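Local coordinates for DNA polymerase III, gamma subunit-related protein (Thermotoga maritima, PDB 2GNO) that probably binds DNA and is related to the gamma subunit of DNA polymerase III, at residues A[208-213]-A[246-251]; A[240-245]-A[281-286]; A[267-272]-A[288-293]. All blocks are in the same frame, centred on the assembly; numbering follows the deposited sequence. Where two conformers were deposited one is given.

Contact 1: A[208-213]-A[246-251]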
loop_
_atom_site.group_PDB
_atom_site.type_symbol
_atom_site.label_atom_id
_atom_site.label_comp_id
_atom_site.label_asym_id
_atom_site.label_seq_id
_atom_site.Cartn_x
_atom_site.Cartn_y
_atom_site.Cartn_z
ATOM N N LEU A 208 -2.353 3.318 13.026
ATOM C CA LEU A 208 -2.774 3.637 14.376
ATOM C C LEU A 208 -1.712 4.433 15.104
ATOM O O LEU A 208 -2.047 5.352 15.854
ATOM C CB LEU A 208 -3.199 2.368 15.156
ATOM C CG LEU A 208 -4.403 1.608 14.559
ATOM C CD1 LEU A 208 -4.789 0.378 15.383
ATOM C CD2 LEU A 208 -5.612 2.511 14.403
ATOM N N ALA A 209 -0.437 4.128 14.880
ATOM C CA ALA A 209 0.641 4.903 15.516
ATOM C C ALA A 209 0.653 6.321 14.940
ATOM O O ALA A 209 0.874 7.282 15.682
ATOM C CB ALA A 209 1.977 4.231 15.318
ATOM N N CYS A 210 0.451 6.452 13.627
ATOM C CA CYS A 210 0.369 7.786 12.996
ATOM C C CYS A 210 -0.815 8.574 13.564
ATOM O O CYS A 210 -0.656 9.742 13.868
ATOM C CB CYS A 210 0.339 7.725 11.483
ATOM S SG CYS A 210 1.984 7.377 10.843
ATOM N N ARG A 211 -1.980 7.936 13.673
ATOM C CA ARG A 211 -3.168 8.574 14.248
ATOM C C ARG A 211 -2.880 9.067 15.665
ATOM O O ARG A 211 -3.223 10.197 16.017
ATOM C CB ARG A 211 -4.378 7.630 14.262
ATOM C CG ARG A 211 -5.059 7.465 12.914
ATOM C CD ARG A 211 -6.321 6.598 12.961
ATOM N NE ARG A 211 -7.337 7.060 13.928
ATOM C CZ ARG A 211 -7.491 6.634 15.195
ATOM N NH1 ARG A 211 -6.699 5.719 15.754
ATOM N NH2 ARG A 211 -8.458 7.139 15.936
ATOM N N GLU A 212 -2.240 8.216 16.462
ATOM C CA GLU A 212 -1.870 8.553 17.824
ATOM C C GLU A 212 -0.867 9.697 17.915
ATOM O O GLU A 212 -1.002 10.556 18.784
ATOM C CB GLU A 212 -1.315 7.317 18.526
ATOM C CG GLU A 212 -0.832 7.510 19.954
ATOM C CD GLU A 212 -1.890 8.034 20.873
ATOM O OE1 GLU A 212 -3.086 7.703 20.714
ATOM O OE2 GLU A 212 -1.503 8.749 21.806
ATOM N N LEU A 213 0.138 9.711 17.048
ATOM C CA LEU A 213 1.111 10.792 17.076
ATOM C C LEU A 213 0.411 12.127 16.725
ATOM O O LEU A 213 0.729 13.159 17.317
ATOM C CB LEU A 213 2.261 10.530 16.103
ATOM C CG LEU A 213 3.394 11.571 16.150
ATOM C CD1 LEU A 213 4.067 11.601 17.512
ATOM C CD2 LEU A 213 4.402 11.396 15.057
ATOM N N GLN A 246 4.486 12.430 4.271
ATOM C CA GLN A 246 3.513 11.878 3.323
ATOM C C GLN A 246 2.368 11.166 4.035
ATOM O O GLN A 246 1.209 11.450 3.772
ATOM C CB GLN A 246 4.204 10.942 2.309
ATOM C CG GLN A 246 5.183 11.640 1.369
ATOM C CD GLN A 246 4.512 12.681 0.487
ATOM O OE1 GLN A 246 3.301 12.639 0.275
ATOM N NE2 GLN A 246 5.300 13.612 -0.043
ATOM N N ARG A 247 2.699 10.293 4.970
ATOM C CA ARG A 247 1.673 9.566 5.703
ATOM C C ARG A 247 0.784 10.454 6.528
ATOM O O ARG A 247 -0.421 10.270 6.513
ATOM C CB ARG A 247 2.274 8.538 6.632
ATOM C CG ARG A 247 2.975 7.499 5.900
ATOM C CD ARG A 247 3.535 6.481 6.798
ATOM N NE ARG A 247 2.474 5.712 7.426
ATOM C CZ ARG A 247 2.662 4.560 8.054
ATOM N NH1 ARG A 247 3.861 3.998 8.134
ATOM N NH2 ARG A 247 1.620 3.944 8.564
ATOM N N LEU A 248 1.375 11.407 7.252
ATOM C CA LEU A 248 0.580 12.305 8.077
ATOM C C LEU A 248 -0.300 13.215 7.211
ATOM O O LEU A 248 -1.459 13.438 7.555
ATOM C CB LEU A 248 1.465 13.119 9.027
ATOM C CG LEU A 248 2.257 12.338 10.085
ATOM C CD1 LEU A 248 2.963 13.318 11.001
ATOM C CD2 LEU A 248 1.371 11.421 10.909
ATOM N N THR A 249 0.247 13.720 6.103
ATOM C CA THR A 249 -0.501 14.580 5.180
ATOM C C THR A 249 -1.752 13.864 4.710
ATOM O O THR A 249 -2.831 14.464 4.703
ATOM C CB THR A 249 0.381 15.016 4.003
ATOM O OG1 THR A 249 1.448 15.807 4.512
ATOM C CG2 THR A 249 -0.402 15.850 2.994
ATOM N N ARG A 250 -1.616 12.574 4.357
ATOM C CA ARG A 250 -2.770 11.752 3.935
ATOM C C ARG A 250 -3.807 11.609 5.046
ATOM O O ARG A 250 -4.998 11.788 4.790
ATOM C CB ARG A 250 -2.342 10.389 3.367
ATOM C CG ARG A 250 -1.612 10.535 2.057
ATOM C CD ARG A 250 -1.200 9.220 1.427
ATOM N NE ARG A 250 -0.458 9.446 0.188
ATOM C CZ ARG A 250 -1.019 9.563 -1.014
ATOM N N ILE A 251 -3.362 11.343 6.273
ATOM C CA ILE A 251 -4.282 11.217 7.415
ATOM C C ILE A 251 -4.960 12.557 7.720
ATOM O O ILE A 251 -6.172 12.601 7.884
ATOM C CB ILE A 251 -3.575 10.632 8.669
ATOM C CG1 ILE A 251 -3.165 9.187 8.396
ATOM C CG2 ILE A 251 -4.515 10.680 9.899
ATOM C CD1 ILE A 251 -2.273 8.587 9.442
#
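Cys210 meets Leu248 and Ile251 where two helices of an all-helical bundle cross, helix 203-219 against helix 239-254. The short segments make a crossing angle of -75° with their axes 10.2 Å apart. The tight part is the CB of Cys210. The tip of Ile251 presses on it, CD1 to CB of Cys210 at 3.4 Å, closer than carbons usually pack, while Leu248 brings its CD2 to the same CB at 3.9 Å. Tyr207 and Leu214, also on helix 203-219, give Ile251 further apolar neighbours, and Leu214 touches Leu248 as well.

The other side is looser and more polar. Arg211 is partly exposed, and in the conformer described its CG makes a loose contact with CG2 of Ile251 at 4.4 Å. Arg247 is also partly exposed, and its NH1 is hydrogen-bonded to the carbonyl oxygen of Ser201. No hydrogen bond joins the two segments here. Cys210 carries its SG beside its own backbone N, chi1 -76°, and the sulfur lies over one face of the Arg247 guanidinium, displaced toward the rim, with SG 3.8 Å from NE of Arg247.

Contact 2: A[240-245]-A[281-286]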
loop_
_atom_site.group_PDB
_atom_site.type_symbol
_atom_site.label_atom_id
_atom_site.label_comp_id
_atom_site.label_asym_id
_atom_site.label_seq_id
_atom_site.Cartn_x
_atom_site.Cartn_y
_atom_site.Cartn_z
ATOM N N ASP A 240 13.052 9.112 6.113
ATOM C CA ASP A 240 12.050 8.738 7.109
ATOM C C ASP A 240 11.096 9.901 7.392
ATOM O O ASP A 240 9.888 9.683 7.544
ATOM C CB ASP A 240 12.676 8.279 8.430
ATOM C CG ASP A 240 13.376 6.944 8.330
ATOM O OD1 ASP A 240 13.374 6.320 7.254
ATOM O OD2 ASP A 240 13.912 6.506 9.367
ATOM N N ALA A 241 11.653 11.103 7.516
ATOM C CA ALA A 241 10.885 12.311 7.726
ATOM C C ALA A 241 9.993 12.569 6.513
ATOM O O ALA A 241 8.802 12.876 6.688
ATOM C CB ALA A 241 11.788 13.493 8.011
ATOM N N PHE A 242 10.532 12.417 5.296
ATOM C CA PHE A 242 9.723 12.589 4.082
ATOM C C PHE A 242 8.544 11.592 4.095
ATOM O O PHE A 242 7.389 11.981 3.841
ATOM C CB PHE A 242 10.578 12.465 2.807
ATOM C CG PHE A 242 9.790 12.624 1.529
ATOM C CD1 PHE A 242 9.385 13.882 1.101
ATOM C CD2 PHE A 242 9.462 11.524 0.753
ATOM C CE1 PHE A 242 8.639 14.039 -0.056
ATOM C CE2 PHE A 242 8.729 11.672 -0.419
ATOM C CZ PHE A 242 8.320 12.933 -0.826
ATOM N N LEU A 243 8.831 10.332 4.440
ATOM C CA LEU A 243 7.815 9.280 4.536
ATOM C C LEU A 243 6.759 9.618 5.584
ATOM O O LEU A 243 5.584 9.425 5.331
ATOM C CB LEU A 243 8.440 7.911 4.890
ATOM C CG LEU A 243 7.513 6.698 5.126
ATOM C CD1 LEU A 243 6.508 6.446 3.991
ATOM C CD2 LEU A 243 8.357 5.447 5.377
ATOM N N LEU A 244 7.182 10.090 6.760
ATOM C CA LEU A 244 6.236 10.465 7.817
ATOM C C LEU A 244 5.383 11.635 7.328
ATOM O O LEU A 244 4.182 11.634 7.532
ATOM C CB LEU A 244 6.971 10.799 9.114
ATOM C CG LEU A 244 6.164 11.097 10.387
ATOM C CD1 LEU A 244 5.205 9.981 10.782
ATOM C CD2 LEU A 244 7.103 11.397 11.524
ATOM N N ILE A 245 5.997 12.618 6.680
ATOM C CA ILE A 245 5.247 13.769 6.129
ATOM C C ILE A 245 4.135 13.298 5.209
ATOM O O ILE A 245 2.991 13.702 5.367
ATOM C CB ILE A 245 6.171 14.756 5.389
ATOM C CG1 ILE A 245 7.006 15.522 6.412
ATOM C CG2 ILE A 245 5.353 15.775 4.531
ATOM C CD1 ILE A 245 8.123 16.328 5.811
ATOM N N LEU A 281 11.773 19.628 -0.941
ATOM C CA LEU A 281 10.966 19.931 0.247
ATOM C C LEU A 281 11.858 20.150 1.461
ATOM O O LEU A 281 12.891 19.501 1.572
ATOM C CB LEU A 281 10.114 18.694 0.553
ATOM C CG LEU A 281 8.973 18.773 1.552
ATOM C CD1 LEU A 281 7.863 19.654 0.968
ATOM C CD2 LEU A 281 8.436 17.393 1.850
ATOM N N ASN A 282 11.477 21.085 2.333
ATOM C CA ASN A 282 12.172 21.344 3.603
ATOM C C ASN A 282 11.321 20.484 4.531
ATOM O O ASN A 282 10.129 20.774 4.711
ATOM C CB ASN A 282 12.119 22.828 3.996
ATOM C CG ASN A 282 12.867 23.133 5.306
ATOM O OD1 ASN A 282 12.846 22.357 6.260
ATOM N ND2 ASN A 282 13.507 24.294 5.355
ATOM N N ASN A 283 11.902 19.432 5.100
ATOM C CA ASN A 283 11.142 18.514 5.963
ATOM C C ASN A 283 10.544 19.138 7.231
ATOM O O ASN A 283 9.312 19.088 7.429
ATOM C CB ASN A 283 11.981 17.261 6.322
ATOM C CG ASN A 283 12.266 16.335 5.118
ATOM O OD1 ASN A 283 11.622 16.403 4.070
ATOM N ND2 ASN A 283 13.229 15.429 5.301
ATOM N N LYS A 284 11.388 19.746 8.061
ATOM C CA LYS A 284 10.942 20.354 9.340
ATOM C C LYS A 284 9.914 21.461 9.165
ATOM O O LYS A 284 8.939 21.525 9.903
ATOM C CB LYS A 284 12.129 20.835 10.179
ATOM C CG LYS A 284 13.020 19.696 10.656
ATOM C CD LYS A 284 14.182 20.179 11.525
ATOM C CE LYS A 284 15.113 19.014 11.891
ATOM N NZ LYS A 284 16.254 19.413 12.765
ATOM N N LEU A 285 10.134 22.335 8.192
ATOM C CA LEU A 285 9.170 23.401 7.921
ATOM C C LEU A 285 7.836 22.807 7.465
ATOM O O LEU A 285 6.779 23.255 7.901
ATOM C CB LEU A 285 9.700 24.316 6.822
ATOM C CG LEU A 285 8.873 25.515 6.395
ATOM C CD1 LEU A 285 8.737 26.524 7.540
ATOM C CD2 LEU A 285 9.544 26.136 5.186
ATOM N N THR A 286 7.885 21.804 6.589
ATOM C CA THR A 286 6.662 21.177 6.097
ATOM C C THR A 286 5.917 20.440 7.221
ATOM O O THR A 286 4.692 20.582 7.334
ATOM C CB THR A 286 6.929 20.215 4.909
ATOM O OG1 THR A 286 7.569 20.927 3.836
ATOM C CG2 THR A 286 5.631 19.602 4.406
#
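Ile245 and Asn283 meet where helix 239-254 receives the first turn of helix 283-298. From CB the side chain of Ile245 branches into CG2 and CG1. CG2, anti to the backbone N, meets CG2 of Thr286 at 3.8 Å, the two side chains crossing at about a right angle. CG1 stands anti to the carbonyl carbon, chi1 -73°; from it CD1 extends to 3.4 Å from the backbone O of Asn283. The same methyl has OD1 of Asn283 at 3.9 Å and CD2 of Leu281 at 4.1 Å. Ile273 of helix 261-274 touches both Ile245 and Thr286.

The amide of Asn283 packs against helix 239-254 without a hydrogen bond across the contact: ND2 rests 3.6 Å from CB of Ala241, and OD1 lies near the plane of the Phe242 ring, at its edge. CD2 of Leu281 reaches that ring's edge too, 3.7 Å from CD1 of Phe242. An alanine in place of Asn283 would probably leave CB of Ala241 and the nearby edge of Phe242 less well covered, because the amide that packs there is removed.

Asn282 O accepts from both OG1 and N of Thr286, which arrive from opposite faces of its plane. OD1 of Asn282, the N-cap residue, takes a weak capping bond from N of Leu285. The arrangement is that of an N-capped helix start lying against a neighbouring helix in the C-terminal helical domain.

Contact 3: A[267-272]-A[288-293]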
loop_
_atom_site.group_PDB
_atom_site.type_symbol
_atom_site.label_atom_id
_atom_site.label_comp_id
_atom_site.label_asym_id
_atom_site.label_seq_id
_atom_site.Cartn_x
_atom_site.Cartn_y
_atom_site.Cartn_z
ATOM N N VAL A 267 -6.028 22.901 2.417
ATOM C CA VAL A 267 -6.202 21.723 1.553
ATOM C C VAL A 267 -5.282 21.802 0.355
ATOM O O VAL A 267 -4.678 20.793 -0.011
ATOM C CB VAL A 267 -7.658 21.571 1.036
ATOM C CG1 VAL A 267 -7.792 20.488 -0.046
ATOM C CG2 VAL A 267 -8.549 21.237 2.146
ATOM N N SER A 268 -5.194 22.988 -0.264
ATOM C CA SER A 268 -4.318 23.200 -1.424
ATOM C C SER A 268 -2.869 22.938 -1.080
ATOM O O SER A 268 -2.140 22.388 -1.897
ATOM C CB SER A 268 -4.469 24.614 -1.994
ATOM O OG SER A 268 -5.758 24.773 -2.540
ATOM N N PHE A 269 -2.461 23.342 0.123
ATOM C CA PHE A 269 -1.103 23.107 0.618
ATOM C C PHE A 269 -0.890 21.606 0.860
ATOM O O PHE A 269 0.069 21.029 0.355
ATOM C CB PHE A 269 -0.859 23.927 1.885
ATOM C CG PHE A 269 0.459 23.662 2.551
ATOM C CD1 PHE A 269 1.627 24.212 2.044
ATOM C CD2 PHE A 269 0.527 22.917 3.732
ATOM C CE1 PHE A 269 2.846 23.988 2.683
ATOM C CE2 PHE A 269 1.742 22.683 4.358
ATOM C CZ PHE A 269 2.896 23.230 3.842
ATOM N N LEU A 270 -1.809 20.971 1.582
ATOM C CA LEU A 270 -1.738 19.523 1.861
ATOM C C LEU A 270 -1.706 18.697 0.566
ATOM O O LEU A 270 -0.860 17.796 0.437
ATOM C CB LEU A 270 -2.897 19.096 2.777
ATOM C CG LEU A 270 -2.884 19.634 4.221
ATOM C CD1 LEU A 270 -4.242 19.460 4.906
ATOM C CD2 LEU A 270 -1.790 19.016 5.030
ATOM N N ASP A 271 -2.585 19.015 -0.394
ATOM C CA ASP A 271 -2.601 18.311 -1.701
ATOM C C ASP A 271 -1.268 18.443 -2.431
ATOM O O ASP A 271 -0.810 17.487 -3.058
ATOM C CB ASP A 271 -3.702 18.822 -2.667
ATOM C CG ASP A 271 -5.105 18.308 -2.345
ATOM O OD1 ASP A 271 -5.282 17.358 -1.549
ATOM O OD2 ASP A 271 -6.058 18.847 -2.950
ATOM N N SER A 272 -0.680 19.636 -2.374
ATOM C CA SER A 272 0.609 19.918 -3.013
ATOM C C SER A 272 1.768 19.097 -2.463
ATOM O O SER A 272 2.605 18.648 -3.245
ATOM C CB SER A 272 0.954 21.408 -2.915
ATOM O OG SER A 272 0.026 22.176 -3.658
HETATM N N MSE A 288 6.070 20.945 10.460
HETATM C CA MSE A 288 5.546 21.969 11.340
HETATM C C MSE A 288 4.228 22.518 10.847
HETATM O O MSE A 288 3.279 22.650 11.614
HETATM C CB MSE A 288 6.515 23.149 11.415
HETATM C CG MSE A 288 6.083 24.169 12.428
HETATM SE SE MSE A 288 7.327 25.587 12.505
HETATM C CE MSE A 288 6.947 26.531 10.824
ATOM N N ASN A 289 4.181 22.837 9.559
ATOM C CA ASN A 289 2.978 23.395 8.955
ATOM C C ASN A 289 1.789 22.432 8.903
ATOM O O ASN A 289 0.705 22.852 9.227
ATOM C CB ASN A 289 3.294 23.996 7.579
ATOM C CG ASN A 289 4.154 25.278 7.659
ATOM O OD1 ASN A 289 3.971 26.132 8.534
ATOM N ND2 ASN A 289 5.024 25.450 6.682
ATOM N N ILE A 290 1.984 21.171 8.509
ATOM C CA ILE A 290 0.854 20.215 8.441
ATOM C C ILE A 290 0.282 19.949 9.844
ATOM O O ILE A 290 -0.930 19.913 10.031
ATOM C CB ILE A 290 1.204 18.879 7.700
ATOM C CG1 ILE A 290 2.189 17.980 8.469
ATOM C CG2 ILE A 290 1.730 19.171 6.291
ATOM C CD1 ILE A 290 2.471 16.646 7.793
ATOM N N LEU A 291 1.169 19.765 10.810
ATOM C CA LEU A 291 0.794 19.521 12.199
ATOM C C LEU A 291 0.072 20.712 12.802
ATOM O O LEU A 291 -0.907 20.523 13.543
ATOM C CB LEU A 291 2.023 19.180 13.037
ATOM C CG LEU A 291 2.685 17.853 12.775
ATOM C CD1 LEU A 291 3.961 17.749 13.594
ATOM C CD2 LEU A 291 1.749 16.691 13.109
ATOM N N ALA A 292 0.547 21.920 12.499
ATOM C CA ALA A 292 -0.098 23.143 12.967
ATOM C C ALA A 292 -1.467 23.243 12.330
ATOM O O ALA A 292 -2.419 23.604 13.007
ATOM C CB ALA A 292 0.725 24.379 12.629
ATOM N N ILE A 293 -1.565 22.920 11.029
ATOM C CA ILE A 293 -2.853 22.933 10.329
ATOM C C ILE A 293 -3.843 22.006 11.046
ATOM O O ILE A 293 -4.980 22.399 11.317
ATOM C CB ILE A 293 -2.683 22.518 8.817
ATOM C CG1 ILE A 293 -2.034 23.667 8.029
ATOM C CG2 ILE A 293 -4.025 22.192 8.166
ATOM C CD1 ILE A 293 -1.502 23.264 6.631
#
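This is an apolar helix-to-helix contact in the C-terminal helical region, joining helix 261-274 to helix 283-298. The short segments run largely antiparallel, 137° between their N-to-C directions, with their axes 11.0 Å apart. Phe269 and Leu270 supply one surface, Asn289, Ile290 and Ile293 the other.

In Phe269 the ring atoms CD2, CE2 and CZ do the touching. CD2 meets CD1 of Ile293 at 3.6 Å. Farther along the ring, CE2 and CZ are both 3.8 Å from CB of Asn289, whose amide plane stands 80° from the ring, and CG2 of Ile290 comes to 4.0 Å from CE2 of Phe269.

Leu270 works beside it. Its CD2 lies 3.7 Å from CG2 of Ile290, while CD1 has CG2 of Ile293 as a more distant neighbour at 4.3 Å. Ile290 holds CG1 between its backbone N and carbonyl carbon (chi1 69°), which leaves the CG2 methyl for Phe269 and Leu270 alike; its side chain also touches Thr249 and Ile252 of helix 239-254. Trp258, in a loop, packs on both Leu270 and Ile293.

Burial runs from Leu270 and Ile290, both buried, to the partly exposed Phe269 and Asn289. With no hydrogen bond or ion pair between the segments, the contact relies on methyl groups, the CB of Asn289 and a ring, so here the packing is probably governed by shape, not by polar pairing.

In the fold
The three contacts illustrate how a few helices can share their surfaces. Contacts 1 and 2 both use helix 239-254, contacts 2 and 3 both use helix 283-298, and contact 3 adds helix 261-274, which follows helix 239-254 in the chain. Contact 1 closes before contact 3 opens, whereas contact 2 alternates with each of them. Their centres lie 11 to 13 Å apart, on the same side of the chain's centre. They also touch: Thr249 and Leu248 meet Ile290, Cys210 packs on Leu244, and Ile245 O touches CD1 of Ile290. Contacts 2 and 3 lie wholly within the family's C-terminal domain, and contact 1 packs helix 203-219 on the same group of helices, 239-254, 261-274 and 283-298.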